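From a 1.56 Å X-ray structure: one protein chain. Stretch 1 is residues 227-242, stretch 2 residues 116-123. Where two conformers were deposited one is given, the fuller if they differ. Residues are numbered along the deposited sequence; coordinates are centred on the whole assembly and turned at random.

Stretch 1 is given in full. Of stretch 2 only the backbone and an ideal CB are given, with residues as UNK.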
ATOM      1  N   ILE A 227     -12.218  22.700 -32.854  1.00 22.58           N
ATOM      2  CA  ILE A 227     -12.562  24.085 -32.513  1.00 23.06           C
ATOM      3  C   ILE A 227     -11.576  24.659 -31.471  1.00 23.12           C
ATOM      4  O   ILE A 227     -11.141  25.805 -31.579  1.00 23.81           O
ATOM      5  CB  ILE A 227     -14.021  24.190 -32.004  1.00 22.81           C
ATOM      6  CG1 ILE A 227     -14.984  23.957 -33.171  1.00 23.39           C
ATOM      7  CG2 ILE A 227     -14.292  25.557 -31.378  1.00 23.42           C
ATOM      8  CD1 ILE A 227     -16.390  23.519 -32.834  1.00 23.18           C
ATOM      9  N   LEU A 228     -11.238  23.851 -30.490  1.00 22.02           N
ATOM     10  CA  LEU A 228     -10.384  24.269 -29.373  1.00 21.86           C
ATOM     11  C   LEU A 228      -8.902  24.422 -29.747  1.00 22.36           C
ATOM     12  O   LEU A 228      -8.277  25.420 -29.411  1.00 22.70           O
ATOM     13  CB  LEU A 228     -10.549  23.269 -28.242  1.00 21.28           C
ATOM     14  CG  LEU A 228      -9.692  23.493 -27.026  1.00 20.94           C
ATOM     15  CD1 LEU A 228      -9.897  24.875 -26.418  1.00 21.66           C
ATOM     16  CD2 LEU A 228     -10.017  22.426 -26.012  1.00 20.33           C
ATOM     17  N   PHE A 229      -8.357  23.419 -30.429  1.00 22.02           N
ATOM     18  CA  PHE A 229      -6.908  23.302 -30.696  1.00 22.61           C
ATOM     19  C   PHE A 229      -6.516  23.616 -32.151  1.00 23.69           C
ATOM     20  O   PHE A 229      -5.323  23.846 -32.438  1.00 24.64           O
ATOM     21  CB  PHE A 229      -6.486  21.858 -30.470  1.00 21.92           C
ATOM     22  CG  PHE A 229      -6.442  21.437 -29.040  1.00 21.41           C
ATOM     23  CD1 PHE A 229      -5.316  21.667 -28.276  1.00 21.60           C
ATOM     24  CD2 PHE A 229      -7.503  20.740 -28.463  1.00 20.84           C
ATOM     25  CE1 PHE A 229      -5.226  21.235 -26.964  1.00 21.10           C
ATOM     26  CE2 PHE A 229      -7.440  20.327 -27.127  1.00 20.31           C
ATOM     27  CZ  PHE A 229      -6.309  20.577 -26.382  1.00 20.57           C
ATOM     28  N   GLY A 230      -7.473  23.589 -33.075  1.00 24.20           N
ATOM     29  CA  GLY A 230      -7.169  23.662 -34.510  1.00 24.81           C
ATOM     30  C   GLY A 230      -7.272  22.324 -35.222  1.00 24.94           C
ATOM     31  O   GLY A 230      -6.956  21.267 -34.637  1.00 24.25           O
ATOM     32  N   ASP A 231      -7.727  22.359 -36.471  1.00 25.76           N
ATOM     33  CA  ASP A 231      -7.968  21.137 -37.232  0.50 26.34           C
ATOM     34  C   ASP A 231      -6.677  20.340 -37.435  1.00 26.24           C
ATOM     35  O   ASP A 231      -6.631  19.153 -37.105  1.00 26.40           O
ATOM     36  CB  ASP A 231      -8.647  21.441 -38.589  0.50 27.49           C
ATOM     37  CG  ASP A 231      -9.152  20.171 -39.302  0.50 28.08           C
ATOM     38  OD1 ASP A 231      -8.389  19.203 -39.437  0.50 28.46           O
ATOM     39  OD2 ASP A 231     -10.333  20.116 -39.722  0.50 29.79           O
ATOM     40  N   ASP A 232      -5.629  20.973 -37.974  1.00 27.08           N
ATOM     41  CA  ASP A 232      -4.393  20.218 -38.221  0.50 27.21           C
ATOM     42  C   ASP A 232      -3.745  19.760 -36.913  1.00 26.15           C
ATOM     43  O   ASP A 232      -3.195  18.655 -36.866  1.00 25.70           O
ATOM     44  CB  ASP A 232      -3.382  20.986 -39.062  0.50 28.76           C
ATOM     45  CG  ASP A 232      -3.880  21.254 -40.462  0.50 30.12           C
ATOM     46  OD1 ASP A 232      -4.362  20.314 -41.130  0.50 31.08           O
ATOM     47  OD2 ASP A 232      -3.802  22.416 -40.898  0.50 31.67           O
ATOM     48  N   PHE A 233      -3.850  20.570 -35.868  1.00 25.31           N
ATOM     49  CA  PHE A 233      -3.291  20.198 -34.565  1.00 24.33           C
ATOM     50  C   PHE A 233      -3.860  18.881 -34.068  1.00 23.26           C
ATOM     51  O   PHE A 233      -3.102  18.018 -33.635  1.00 22.82           O
ATOM     52  CB  PHE A 233      -3.500  21.280 -33.532  1.00 24.46           C
ATOM     53  CG  PHE A 233      -2.708  21.054 -32.271  1.00 24.19           C
ATOM     54  CD1 PHE A 233      -3.188  20.250 -31.264  1.00 23.65           C
ATOM     55  CD2 PHE A 233      -1.489  21.654 -32.108  1.00 24.95           C
ATOM     56  CE1 PHE A 233      -2.465  20.063 -30.099  1.00 23.66           C
ATOM     57  CE2 PHE A 233      -0.742  21.473 -30.954  1.00 25.03           C
ATOM     58  CZ  PHE A 233      -1.233  20.681 -29.940  1.00 24.37           C
ATOM     59  N   VAL A 234      -5.178  18.717 -34.135  1.00 22.61           N
ATOM     60  CA  VAL A 234      -5.798  17.478 -33.676  1.00 22.04           C
ATOM     61  C   VAL A 234      -5.386  16.273 -34.532  1.00 22.46           C
ATOM     62  O   VAL A 234      -5.131  15.186 -34.005  1.00 21.65           O
ATOM     63  CB  VAL A 234      -7.323  17.642 -33.597  1.00 21.65           C
ATOM     64  CG1 VAL A 234      -8.011  16.318 -33.370  1.00 21.23           C
ATOM     65  CG2 VAL A 234      -7.666  18.680 -32.530  1.00 21.53           C
ATOM     66  N   GLU A 235      -5.286  16.459 -35.855  1.00 23.79           N
ATOM     67  CA  GLU A 235      -4.879  15.347 -36.705  1.00 24.95           C
ATOM     68  C   GLU A 235      -3.440  14.908 -36.451  1.00 25.05           C
ATOM     69  O   GLU A 235      -3.073  13.802 -36.816  1.00 25.18           O
ATOM     70  CB  GLU A 235      -5.027  15.722 -38.184  1.00 26.91           C
ATOM     71  CG  GLU A 235      -6.467  15.893 -38.649  1.00 28.72           C
ATOM     72  CD  GLU A 235      -7.301  14.614 -38.567  1.00 30.53           C
ATOM     73  OE1 GLU A 235      -6.800  13.488 -38.827  1.00 32.98           O
ATOM     74  OE2 GLU A 235      -8.489  14.716 -38.201  1.00 33.21           O
ATOM     75  N   ASN A 236      -2.641  15.763 -35.826  1.00 25.14           N
ATOM     76  CA  ASN A 236      -1.240  15.474 -35.610  1.00 25.97           C
ATOM     77  C   ASN A 236      -0.842  15.213 -34.155  1.00 24.78           C
ATOM     78  O   ASN A 236       0.298  14.867 -33.903  1.00 25.26           O
ATOM     79  CB  ASN A 236      -0.412  16.621 -36.173  1.00 27.63           C
ATOM     80  CG  ASN A 236      -0.375  16.609 -37.681  1.00 29.71           C
ATOM     81  OD1 ASN A 236       0.252  15.746 -38.272  1.00 30.07           O
ATOM     82  ND2 ASN A 236      -1.102  17.540 -38.320  1.00 31.29           N
ATOM     83  N   ASN A 237      -1.760  15.373 -33.211  1.00 23.18           N
ATOM     84  CA  ASN A 237      -1.409  15.325 -31.781  1.00 22.11           C
ATOM     85  C   ASN A 237      -2.583  14.752 -30.991  1.00 20.75           C
ATOM     86  O   ASN A 237      -3.748  15.133 -31.210  1.00 20.55           O
ATOM     87  CB  ASN A 237      -1.180  16.715 -31.230  1.00 22.67           C
ATOM     88  CG  ASN A 237      -0.025  17.436 -31.886  1.00 23.88           C
ATOM     89  OD1 ASN A 237       1.142  17.200 -31.549  1.00 25.60           O
ATOM     90  ND2 ASN A 237      -0.323  18.284 -32.849  1.00 24.63           N
ATOM     91  N   ALA A 238      -2.290  13.857 -30.054  1.00 19.50           N
ATOM     92  CA  ALA A 238      -3.322  13.331 -29.181  1.00 18.90           C
ATOM     93  C   ALA A 238      -3.730  14.423 -28.174  1.00 18.55           C
ATOM     94  O   ALA A 238      -2.886  14.958 -27.430  1.00 18.80           O
ATOM     95  CB  ALA A 238      -2.822  12.088 -28.425  1.00 18.63           C
ATOM     96  N   VAL A 239      -5.009  14.755 -28.171  1.00 18.21           N
ATOM     97  CA  VAL A 239      -5.575  15.669 -27.173  1.00 18.05           C
ATOM     98  C   VAL A 239      -6.609  14.977 -26.301  1.00 17.27           C
ATOM     99  O   VAL A 239      -7.101  15.574 -25.353  1.00 16.92           O
ATOM    100  CB  VAL A 239      -6.188  16.942 -27.789  1.00 18.60           C
ATOM    101  CG1 VAL A 239      -5.134  17.747 -28.553  1.00 19.45           C
ATOM    102  CG2 VAL A 239      -7.362  16.637 -28.692  1.00 18.75           C
ATOM    103  N   THR A 240      -6.922  13.724 -26.613  1.00 16.78           N
ATOM    104  CA  THR A 240      -7.839  12.901 -25.823  1.00 16.40           C
ATOM    105  C   THR A 240      -7.260  11.496 -25.657  1.00 16.31           C
ATOM    106  O   THR A 240      -6.584  10.964 -26.568  1.00 16.39           O
ATOM    107  CB  THR A 240      -9.235  12.781 -26.465  1.00 16.49           C
ATOM    108  OG1 THR A 240      -9.080  12.354 -27.821  1.00 17.14           O
ATOM    109  CG2 THR A 240      -9.938  14.075 -26.438  1.00 16.62           C
ATOM    110  N   LEU A 241      -7.512  10.925 -24.481  1.00 15.47           N
ATOM    111  CA  LEU A 241      -7.485   9.473 -24.269  1.00 14.99           C
ATOM    112  C   LEU A 241      -8.920   9.011 -24.152  1.00 15.07           C
ATOM    113  O   LEU A 241      -9.749   9.701 -23.554  1.00 15.53           O
ATOM    114  CB  LEU A 241      -6.721   9.086 -22.979  1.00 14.81           C
ATOM    115  CG  LEU A 241      -5.262   8.729 -23.233  1.00 14.93           C
ATOM    116  CD1 LEU A 241      -4.469   9.887 -23.825  1.00 15.46           C
ATOM    117  CD2 LEU A 241      -4.574   8.294 -21.941  1.00 14.95           C
ATOM    118  N   ASN A 242      -9.216   7.829 -24.693  1.00 14.93           N
ATOM    119  CA  ASN A 242     -10.585   7.379 -24.875  1.00 14.70           C
ATOM    120  C   ASN A 242     -10.719   5.953 -24.459  1.00 14.77           C
ATOM    121  O   ASN A 242      -9.935   5.122 -24.891  1.00 14.63           O
ATOM    122  CB  ASN A 242     -10.999   7.627 -26.318  1.00 15.43           C
ATOM    123  CG  ASN A 242     -10.825   9.072 -26.695  1.00 15.64           C
ATOM    124  OD1 ASN A 242     -11.587   9.895 -26.207  1.00 16.08           O
ATOM    125  ND2 ASN A 242      -9.772   9.404 -27.435  1.00 16.05           N
ATOM    126  N   UNK A 116       5.573   5.875 -26.282  1.00 21.61           N
ATOM    127  CA  UNK A 116       5.170   7.009 -25.484  1.00 22.29           C
ATOM    128  C   UNK A 116       4.733   8.140 -26.390  1.00 21.04           C
ATOM    129  O   UNK A 116       5.174   8.208 -27.539  1.00 21.52           O
ATOM    130  CB  UNK A 116       6.305   7.459 -24.562  1.00 22.29           C
ATOM    131  N   UNK A 117       3.901   9.027 -25.868  1.00 19.44           N
ATOM    132  CA  UNK A 117       3.401  10.163 -26.609  1.00 19.11           C
ATOM    133  C   UNK A 117       2.911  11.233 -25.669  1.00 18.82           C
ATOM    134  O   UNK A 117       2.665  10.934 -24.486  1.00 18.27           O
ATOM    135  CB  UNK A 117       2.283   9.739 -27.563  1.00 19.11           C
ATOM    136  N   UNK A 118       2.736  12.452 -26.179  1.00 19.26           N
ATOM    137  CA  UNK A 118       2.203  13.539 -25.375  1.00 19.08           C
ATOM    138  C   UNK A 118       0.680  13.607 -25.482  1.00 18.56           C
ATOM    139  O   UNK A 118       0.114  13.565 -26.587  1.00 18.62           O
ATOM    140  CB  UNK A 118       2.825  14.869 -25.805  1.00 19.08           C
ATOM    141  N   UNK A 119       0.026  13.714 -24.330  1.00 17.63           N
ATOM    142  CA  UNK A 119      -1.386  14.058 -24.219  1.00 17.09           C
ATOM    143  C   UNK A 119      -1.439  15.556 -24.026  1.00 17.75           C
ATOM    144  O   UNK A 119      -1.052  16.089 -23.002  1.00 17.20           O
ATOM    145  CB  UNK A 119      -2.078  13.313 -23.076  1.00 17.09           C
ATOM    146  N   UNK A 120      -1.820  16.261 -25.100  1.00 17.93           N
ATOM    147  CA  UNK A 120      -1.763  17.706 -25.099  1.00 18.79           C
ATOM    148  C   UNK A 120      -2.959  18.290 -24.363  1.00 18.48           C
ATOM    149  O   UNK A 120      -4.085  17.798 -24.506  1.00 18.39           O
ATOM    150  CB  UNK A 120      -1.703  18.239 -26.532  1.00 18.79           C
ATOM    151  N   UNK A 121      -2.710  19.350 -23.632  1.00 18.74           N
ATOM    152  CA  UNK A 121      -3.752  20.091 -22.905  1.00 19.00           C
ATOM    153  C   UNK A 121      -3.912  21.442 -23.545  1.00 19.68           C
ATOM    154  O   UNK A 121      -2.980  21.988 -24.140  1.00 20.48           O
ATOM    155  CB  UNK A 121      -3.414  20.235 -21.420  1.00 19.00           C
ATOM    156  N   UNK A 122      -5.069  22.051 -23.365  1.00 20.08           N
ATOM    157  CA  UNK A 122      -5.303  23.345 -23.982  1.00 21.29           C
ATOM    158  C   UNK A 122      -4.399  24.424 -23.379  1.00 22.67           C
ATOM    159  O   UNK A 122      -4.075  25.373 -24.051  1.00 24.13           O
ATOM    160  CB  UNK A 122      -6.773  23.741 -23.829  1.00 21.29           C
ATOM    161  N   UNK A 123      -3.997  24.250 -22.116  1.00 22.82           N
ATOM    162  CA  UNK A 123      -2.886  24.980 -21.538  1.00 24.15           C
ATOM    163  C   UNK A 123      -1.664  24.066 -21.659  1.00 23.96           C
ATOM    164  O   UNK A 123      -1.588  23.082 -20.953  1.00 22.64           O
ATOM    165  CB  UNK A 123      -3.161  25.383 -20.088  1.00 24.15           C
TER

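Position 116 has extended backbone angles (-151/156), and nothing of stretch 1 lies within 5.5 Å of its ideal CB. Stretch 1 sets no requirement, so almost any residue would do; the deposited residue is D116, which makes no contact here.

At position 117 the CA-to-CB bond points toward stretch 1, but no atom lies within 5.5 Å of the ideal CB. A long apolar side chain could cross that gap to the methyl groups of A238 and L241; leucine, methionine or an aromatic would suit. The residue is F117, chi1 64° (p). Its CD2 lies 3.9 Å from A238 CB, and L241 CD1 sits at the ring edge, 4.0 Å from F117 CE2.

Position 118 points sideways into space that stretch 1 leaves empty, so many residues fit, beta-branched ones being at home in a strand. It is T118, whose backbone does the work: a water donates to T118 O (2.7 Å from the water O) and accepts from A238 N (2.9 Å).

At position 119 the CB also points sideways, yet its ideal position is 4.2 Å from L241 CD1, and V239 O lies beyond as an acceptor. A large apolar side chain would cover the leucine; one with a donor could also reach the carbonyl. W119, chi1 -172° (t), does both. L241 CD1 stands over the face of its five-membered ring, 3.7 Å from the centroid and 16° off the normal, a CH-pi contact, while W119 NE1 gives V239 O a weak hydrogen bond (3.2 Å, 135°).

Position 120 points toward stretch 1, its ideal CB 3.6 Å from A238 O, 4.0 Å from V239 CG1 and 4.1 Å from F233 CE1. The backbone is anchored by any residue but proline: N of 120 donates to A238 O at 2.9 Å and 175°. Beside F233 and N237, a flat ring with some polarity looks apt, although an apolar aromatic or glutamine is conceivable. H120 presents its face to the edge of F233 (centroids 5.3 Å apart, planes at 88°). Its NE2 lies 3.3 Å from N237 OD1 at a poor angle; a water bridges them instead, 2.8 Å from H120 NE2 and 2.9 Å from N237 OD1.

Position 121 points away, with nothing of stretch 1 within 5.5 Å of the ideal CB, so stretch 1 sets no limit on size; it is A121, whose C lies 3.7 Å from F229 CE1.

At 122 the ideal CB is 4.1 Å from both F229 CZ and L228 CD2, favouring a side chain with an aliphatic base. R122 places CD 4.0 Å from L228 CD1, while its end leads away.

Position 123 points away and stretch 1 does not constrain it; it is N123, hydrogen-bonded elsewhere in the structure.

Stretch 2, residues 116-123: DFTWHARN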
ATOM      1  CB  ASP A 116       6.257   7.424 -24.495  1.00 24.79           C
ATOM      2  CG  ASP A 116       7.510   7.792 -25.147  1.00 28.06           C
ATOM      3  OD1 ASP A 116       8.355   6.910 -25.384  1.00 31.29           O
ATOM      4  OD2 ASP A 116       7.645   8.963 -25.515  1.00 32.45           O
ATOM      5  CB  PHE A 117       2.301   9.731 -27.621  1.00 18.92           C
ATOM      6  CG  PHE A 117       1.056   9.173 -26.965  1.00 17.86           C
ATOM      7  CD1 PHE A 117       0.955   7.830 -26.672  1.00 17.52           C
ATOM      8  CD2 PHE A 117      -0.005   9.992 -26.633  1.00 17.63           C
ATOM      9  CE1 PHE A 117      -0.163   7.327 -26.032  1.00 17.04           C
ATOM     10  CE2 PHE A 117      -1.108   9.489 -25.997  1.00 17.30           C
ATOM     11  CZ  PHE A 117      -1.186   8.156 -25.693  1.00 16.79           C
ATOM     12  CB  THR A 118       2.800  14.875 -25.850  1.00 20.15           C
ATOM     13  OG1 THR A 118       4.233  14.797 -25.789  1.00 21.03           O
ATOM     14  CG2 THR A 118       2.303  16.004 -24.984  1.00 20.21           C
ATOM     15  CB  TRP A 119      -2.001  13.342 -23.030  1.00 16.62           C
ATOM     16  CG  TRP A 119      -3.455  13.426 -22.868  1.00 16.14           C
ATOM     17  CD1 TRP A 119      -4.395  14.023 -23.683  1.00 16.20           C
ATOM     18  CD2 TRP A 119      -4.163  12.843 -21.795  1.00 15.53           C
ATOM     19  NE1 TRP A 119      -5.654  13.825 -23.147  1.00 16.03           N
ATOM     20  CE2 TRP A 119      -5.530  13.089 -21.998  1.00 15.59           C
ATOM     21  CE3 TRP A 119      -3.767  12.115 -20.670  1.00 15.25           C
ATOM     22  CZ2 TRP A 119      -6.498  12.625 -21.112  1.00 14.85           C
ATOM     23  CZ3 TRP A 119      -4.724  11.661 -19.805  1.00 14.88           C
ATOM     24  CH2 TRP A 119      -6.062  11.909 -20.020  1.00 14.90           C
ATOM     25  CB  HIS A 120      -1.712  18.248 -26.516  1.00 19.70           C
ATOM     26  CG  HIS A 120      -0.430  17.894 -27.218  1.00 20.40           C
ATOM     27  ND1 HIS A 120       0.627  18.770 -27.326  1.00 21.71           N
ATOM     28  CD2 HIS A 120      -0.013  16.734 -27.777  1.00 20.53           C
ATOM     29  CE1 HIS A 120       1.633  18.169 -27.936  1.00 21.87           C
ATOM     30  NE2 HIS A 120       1.276  16.930 -28.213  1.00 21.43           N
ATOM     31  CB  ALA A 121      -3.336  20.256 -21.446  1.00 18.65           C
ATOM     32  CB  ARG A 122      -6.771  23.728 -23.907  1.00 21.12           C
ATOM     33  CG  ARG A 122      -7.279  24.073 -22.509  1.00 20.73           C
ATOM     34  CD  ARG A 122      -8.763  24.373 -22.575  1.00 20.63           C
ATOM     35  NE  ARG A 122      -9.371  24.951 -21.381  1.00 20.54           N
ATOM     36  CZ  ARG A 122      -9.318  26.225 -21.034  1.00 21.15           C
ATOM     37  NH1 ARG A 122      -8.644  27.109 -21.762  1.00 22.05           N
ATOM     38  NH2 ARG A 122      -9.971  26.657 -19.956  1.00 21.25           N
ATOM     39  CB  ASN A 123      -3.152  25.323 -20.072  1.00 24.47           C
ATOM     40  CG  ASN A 123      -1.948  25.896 -19.354  1.00 25.85           C
ATOM     41  OD1 ASN A 123      -0.870  26.084 -19.926  1.00 25.98           O
ATOM     42  ND2 ASN A 123      -2.148  26.242 -18.079  1.00 26.35           N
TER
HETATM   43  O   HOH W   1       0.469  13.319 -29.273  1.00 20.86           O
HETATM   44  O   HOH W   2      -6.831  17.785 -23.676  1.00 17.50           O
HETATM   45  O   HOH W   3       2.587  15.270 -29.975  1.00 38.05           O
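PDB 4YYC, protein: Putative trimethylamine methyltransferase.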